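Local coordinates for histidine phosphotransfer protein (Medicago truncatula, PDB 4G78) that probably relays phosphoryl groups through an active histidine between cytokinin sensor histidine kinases and response regulators in plant two-component signalling, at residues Phe50-Glu55 with Tyr124-Lys128; Leu58-Ser62 with Leu117-Gln121. All blocks are in the same frame, centred on the assembly; numbering follows the deposited sequence. Where two conformers were deposited one is given.

Interaction 1: residues Phe50-Glu55 with Tyr124-Lys128; sequences FFDDSE and YSLLK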
# COMPACT_ATOMS: atom_id res chain seq x y z
N PHE A 50 -8.15 -2.08 1.53
CA PHE A 50 -6.80 -2.62 1.38
C PHE A 50 -6.03 -2.56 2.69
O PHE A 50 -5.35 -3.54 3.06
CB PHE A 50 -6.09 -1.85 0.26
CG PHE A 50 -4.61 -2.15 0.20
CD1 PHE A 50 -4.13 -3.29 -0.34
CD2 PHE A 50 -3.71 -1.22 0.69
CE1 PHE A 50 -2.80 -3.57 -0.40
CE2 PHE A 50 -2.35 -1.45 0.65
CZ PHE A 50 -1.91 -2.68 0.07
N PHE A 51 -6.10 -1.46 3.41
CA PHE A 51 -5.36 -1.33 4.67
C PHE A 51 -5.87 -2.37 5.67
O PHE A 51 -5.07 -3.02 6.36
CB PHE A 51 -5.51 0.07 5.28
CG PHE A 51 -4.92 1.22 4.51
CD1 PHE A 51 -3.84 1.10 3.68
CD2 PHE A 51 -5.52 2.48 4.65
CE1 PHE A 51 -3.35 2.19 2.99
CE2 PHE A 51 -4.99 3.59 3.97
CZ PHE A 51 -3.95 3.43 3.18
N ASP A 52 -7.18 -2.53 5.77
CA ASP A 52 -7.71 -3.45 6.75
C ASP A 52 -7.27 -4.89 6.43
O ASP A 52 -6.81 -5.63 7.32
CB ASP A 52 -9.23 -3.29 6.77
CG ASP A 52 -9.74 -2.03 7.46
OD1 ASP A 52 -8.93 -1.27 8.08
OD2 ASP A 52 -10.93 -1.76 7.25
N ASP A 53 -7.34 -5.29 5.16
CA ASP A 53 -6.90 -6.63 4.77
C ASP A 53 -5.42 -6.82 4.99
O ASP A 53 -4.96 -7.86 5.46
CB ASP A 53 -7.27 -6.94 3.34
CG ASP A 53 -8.83 -7.19 3.16
OD1 ASP A 53 -9.57 -7.26 4.15
OD2 ASP A 53 -9.19 -7.26 2.00
N SER A 54 -4.64 -5.80 4.64
CA SER A 54 -3.20 -5.91 4.74
C SER A 54 -2.76 -6.03 6.18
O SER A 54 -1.84 -6.80 6.48
CB SER A 54 -2.55 -4.69 4.12
OG SER A 54 -2.76 -4.57 2.72
N GLU A 55 -3.36 -5.25 7.07
CA GLU A 55 -2.89 -5.28 8.47
C GLU A 55 -3.20 -6.64 9.08
O GLU A 55 -2.37 -7.19 9.84
CB GLU A 55 -3.54 -4.14 9.23
CG GLU A 55 -2.88 -2.81 8.77
CD GLU A 55 -3.61 -1.59 9.17
OE1 GLU A 55 -4.35 -1.62 10.15
OE2 GLU A 55 -3.44 -0.55 8.47
N TYR A 124 4.90 -1.17 4.01
CA TYR A 124 3.48 -0.96 4.22
C TYR A 124 3.26 0.30 5.03
O TYR A 124 2.41 1.14 4.70
CB TYR A 124 2.85 -2.19 4.90
CG TYR A 124 1.41 -1.91 5.21
CD1 TYR A 124 0.44 -1.92 4.22
CD2 TYR A 124 1.04 -1.58 6.48
CE1 TYR A 124 -0.88 -1.58 4.50
CE2 TYR A 124 -0.28 -1.20 6.77
CZ TYR A 124 -1.23 -1.23 5.77
OH TYR A 124 -2.55 -0.88 5.99
N SER A 125 4.01 0.47 6.11
CA SER A 125 3.85 1.66 6.92
C SER A 125 4.19 2.93 6.15
O SER A 125 3.45 3.94 6.27
CB SER A 125 4.70 1.52 8.19
OG SER A 125 4.63 2.71 8.94
N LEU A 126 5.23 2.91 5.36
CA LEU A 126 5.60 4.08 4.54
C LEU A 126 4.48 4.42 3.61
O LEU A 126 4.11 5.60 3.42
CB LEU A 126 6.90 3.82 3.76
CG LEU A 126 8.18 3.81 4.58
CD1 LEU A 126 9.30 3.23 3.79
CD2 LEU A 126 8.49 5.29 5.03
N LEU A 127 3.93 3.39 2.95
CA LEU A 127 2.85 3.63 2.00
C LEU A 127 1.64 4.22 2.70
O LEU A 127 1.04 5.20 2.25
CB LEU A 127 2.49 2.33 1.32
CG LEU A 127 1.27 2.43 0.42
CD1 LEU A 127 1.54 3.26 -0.82
CD2 LEU A 127 0.77 1.10 0.11
N LYS A 128 1.22 3.57 3.80
CA LYS A 128 -0.01 4.00 4.48
C LYS A 128 0.14 5.43 4.97
O LYS A 128 -0.76 6.26 4.82
CB LYS A 128 -0.33 3.04 5.62
CG LYS A 128 -1.59 3.43 6.34
CD LYS A 128 -2.04 2.46 7.36
CE LYS A 128 -3.37 2.75 7.97
NZ LYS A 128 -3.66 1.94 9.17
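Glu55 reaches across to Tyr124 and Lys128, and a single carboxylate oxygen, OE2, takes both of them. Tyr124 OH donates to Glu55 OE2 at 2.7 Å on the anti side, while Lys128 NZ makes a salt bridge to Glu55 OE2 at 2.6 Å on the syn side. The carboxylate stands 73° from the tyrosine ring plane, with OE2 lying at the ring edge. Lys128 gets there extended, its CG anti to the backbone N (chi1 -180°), and on the way lays that CG over the centre of the Phe51 ring, a CH-pi contact of 3.9 Å from CG to the centroid. Tyr124 is a knob in the hole formed by Phe50, Phe51, Ser54 and Glu55; Ser54 CB comes within 3.6 Å of Tyr124 CE1. A phenylalanine in place of Tyr124 would probably leave Glu55 OE2 with Lys128 as its one partner across the contact and its carboxylate less firmly oriented. Behind this shell, Ser54 OG donates to Phe50 O at 2.8 Å and bonds Gln82. Segments 50-55 and 124-128 of helices 41-66 and 110-145 run nearly antiparallel at 164°, buried knob-into-hole packing of the HPt bundle, with Phe50 on helix 72-89 and Leu127 on Val94 of helix 92-99.

Interaction 2: residues Leu58-Ser62 with Leu117-Gln121; sequences LNNMS and LQQLQ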
# COMPACT_ATOMS: atom_id res chain seq x y z
N LEU A 58 -0.54 -9.08 7.51
CA LEU A 58 0.78 -8.90 8.09
C LEU A 58 0.81 -9.47 9.50
O LEU A 58 1.87 -10.09 9.88
CB LEU A 58 1.15 -7.41 8.16
CG LEU A 58 1.45 -6.80 6.80
CD1 LEU A 58 1.87 -5.35 6.81
CD2 LEU A 58 2.66 -7.46 6.22
N ASN A 59 -0.22 -9.27 10.29
CA ASN A 59 -0.24 -9.86 11.66
C ASN A 59 -0.21 -11.38 11.55
O ASN A 59 0.51 -12.07 12.32
CB ASN A 59 -1.44 -9.36 12.40
CG ASN A 59 -1.37 -7.93 12.83
OD1 ASN A 59 -2.49 -7.36 13.11
ND2 ASN A 59 -0.10 -7.43 12.85
N ASN A 60 -0.95 -11.96 10.59
CA ASN A 60 -0.90 -13.41 10.40
C ASN A 60 0.43 -13.90 10.03
O ASN A 60 0.90 -14.96 10.50
CB ASN A 60 -1.96 -13.84 9.36
CG ASN A 60 -3.36 -13.77 9.90
OD1 ASN A 60 -3.54 -14.01 11.07
ND2 ASN A 60 -4.43 -13.58 9.21
N MET A 61 1.15 -13.17 9.17
CA MET A 61 2.46 -13.57 8.76
C MET A 61 3.45 -13.51 9.94
O MET A 61 4.30 -14.41 10.13
CB MET A 61 3.08 -12.68 7.65
CG MET A 61 2.42 -12.93 6.32
SD MET A 61 2.98 -11.90 4.98
CE MET A 61 4.30 -12.97 4.41
N SER A 62 3.36 -12.46 10.73
CA SER A 62 4.22 -12.33 11.91
C SER A 62 4.05 -13.50 12.83
O SER A 62 5.01 -14.12 13.32
CB SER A 62 3.82 -11.01 12.56
OG SER A 62 4.77 -10.79 13.63
N LEU A 117 9.82 -10.06 5.80
CA LEU A 117 8.71 -9.51 6.59
C LEU A 117 9.02 -8.14 7.18
O LEU A 117 8.17 -7.24 7.17
CB LEU A 117 8.27 -10.49 7.67
CG LEU A 117 7.04 -10.00 8.50
CD1 LEU A 117 5.84 -9.70 7.57
CD2 LEU A 117 6.84 -10.91 9.67
N GLN A 118 10.27 -7.95 7.62
CA GLN A 118 10.64 -6.65 8.11
C GLN A 118 10.55 -5.58 6.98
O GLN A 118 10.00 -4.51 7.24
CB GLN A 118 12.06 -6.65 8.70
CG GLN A 118 12.28 -7.43 9.96
CD GLN A 118 13.71 -7.85 10.28
OE1 GLN A 118 14.62 -7.86 9.47
NE2 GLN A 118 13.78 -8.21 11.55
N GLN A 119 10.99 -5.94 5.82
CA GLN A 119 10.88 -5.00 4.70
C GLN A 119 9.43 -4.74 4.37
O GLN A 119 9.07 -3.61 4.02
CB GLN A 119 11.61 -5.55 3.51
CG GLN A 119 13.10 -5.49 3.62
CD GLN A 119 13.49 -3.99 3.89
OE1 GLN A 119 13.19 -3.10 3.06
NE2 GLN A 119 14.06 -3.77 5.10
N LEU A 120 8.62 -5.78 4.39
CA LEU A 120 7.20 -5.65 4.06
C LEU A 120 6.49 -4.73 5.03
O LEU A 120 5.71 -3.83 4.66
CB LEU A 120 6.57 -7.03 4.01
CG LEU A 120 5.09 -7.07 3.68
CD1 LEU A 120 4.82 -6.41 2.34
CD2 LEU A 120 4.57 -8.49 3.69
N GLN A 121 6.73 -4.94 6.33
CA GLN A 121 6.11 -4.10 7.32
C GLN A 121 6.53 -2.64 7.15
O GLN A 121 5.70 -1.72 7.26
CB GLN A 121 6.56 -4.68 8.66
CG GLN A 121 5.82 -5.63 9.44
CD GLN A 121 6.51 -6.46 10.48
OE1 GLN A 121 6.01 -7.49 10.91
NE2 GLN A 121 7.71 -6.03 10.90
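Two antiparallel helices of the HPt helical bundle, 41-66 and 110-145, pack here through an apolar seam, their short segments running at 160° with axes 11.1 Å apart. Leu58 CD2 faces Leu120 CD2; the 3.3 Å between these two methyls is shorter than a normal carbon contact and is doubtful, because Leu58 was modelled in two conformers. The two side chains meet at a slant. Leu120 CG is swung away from its backbone N (chi1 -180°), which carries the CD2 branch across to Leu58 and also to the sulfur of Met61, with Met61 SD 4.0 Å from Leu120 CD2. Leu117 splits its two methyls: CD1 touches Met61 CB at 4.1 Å and Leu58 CD2 at the same distance, whereas Leu117 CD2 rests against the backbone of Ser62, 3.7 Å from Ser62 CA. Toward the partly exposed margin, Leu58 CD1 lies 4.4 Å from the backbone CA of Gln121, a loose contact. On the inner side the seam merges with the bundle core: Met61 packs on Ile75 and Ala79 of helix 72-89, Leu120 on Val94 and Val97 of helix 92-99, and both meet Phe101 of helix 101-106.

From the N terminus, the chain passes helices 6-20 and 26-32 before entering helix 41-66, which supplies Phe50-Glu55 and then, a turn further on, Leu58-Ser62. It then runs through helices 72-89, 92-99 and 101-106 and comes back along helix 110-145. Interaction 2 closes the inner loop, with 54 residues between its segments; interaction 1 closes the outer one, with 68, so the two nest and do not cross. Their centres lie 11 Å apart, and they join directly where Leu58 CD1 packs 3.8 Å from Tyr124 CG. Together they make one continuous interface, polar on one flank at interaction 1 and apolar at interaction 2, between the two long helices of the HPt domain.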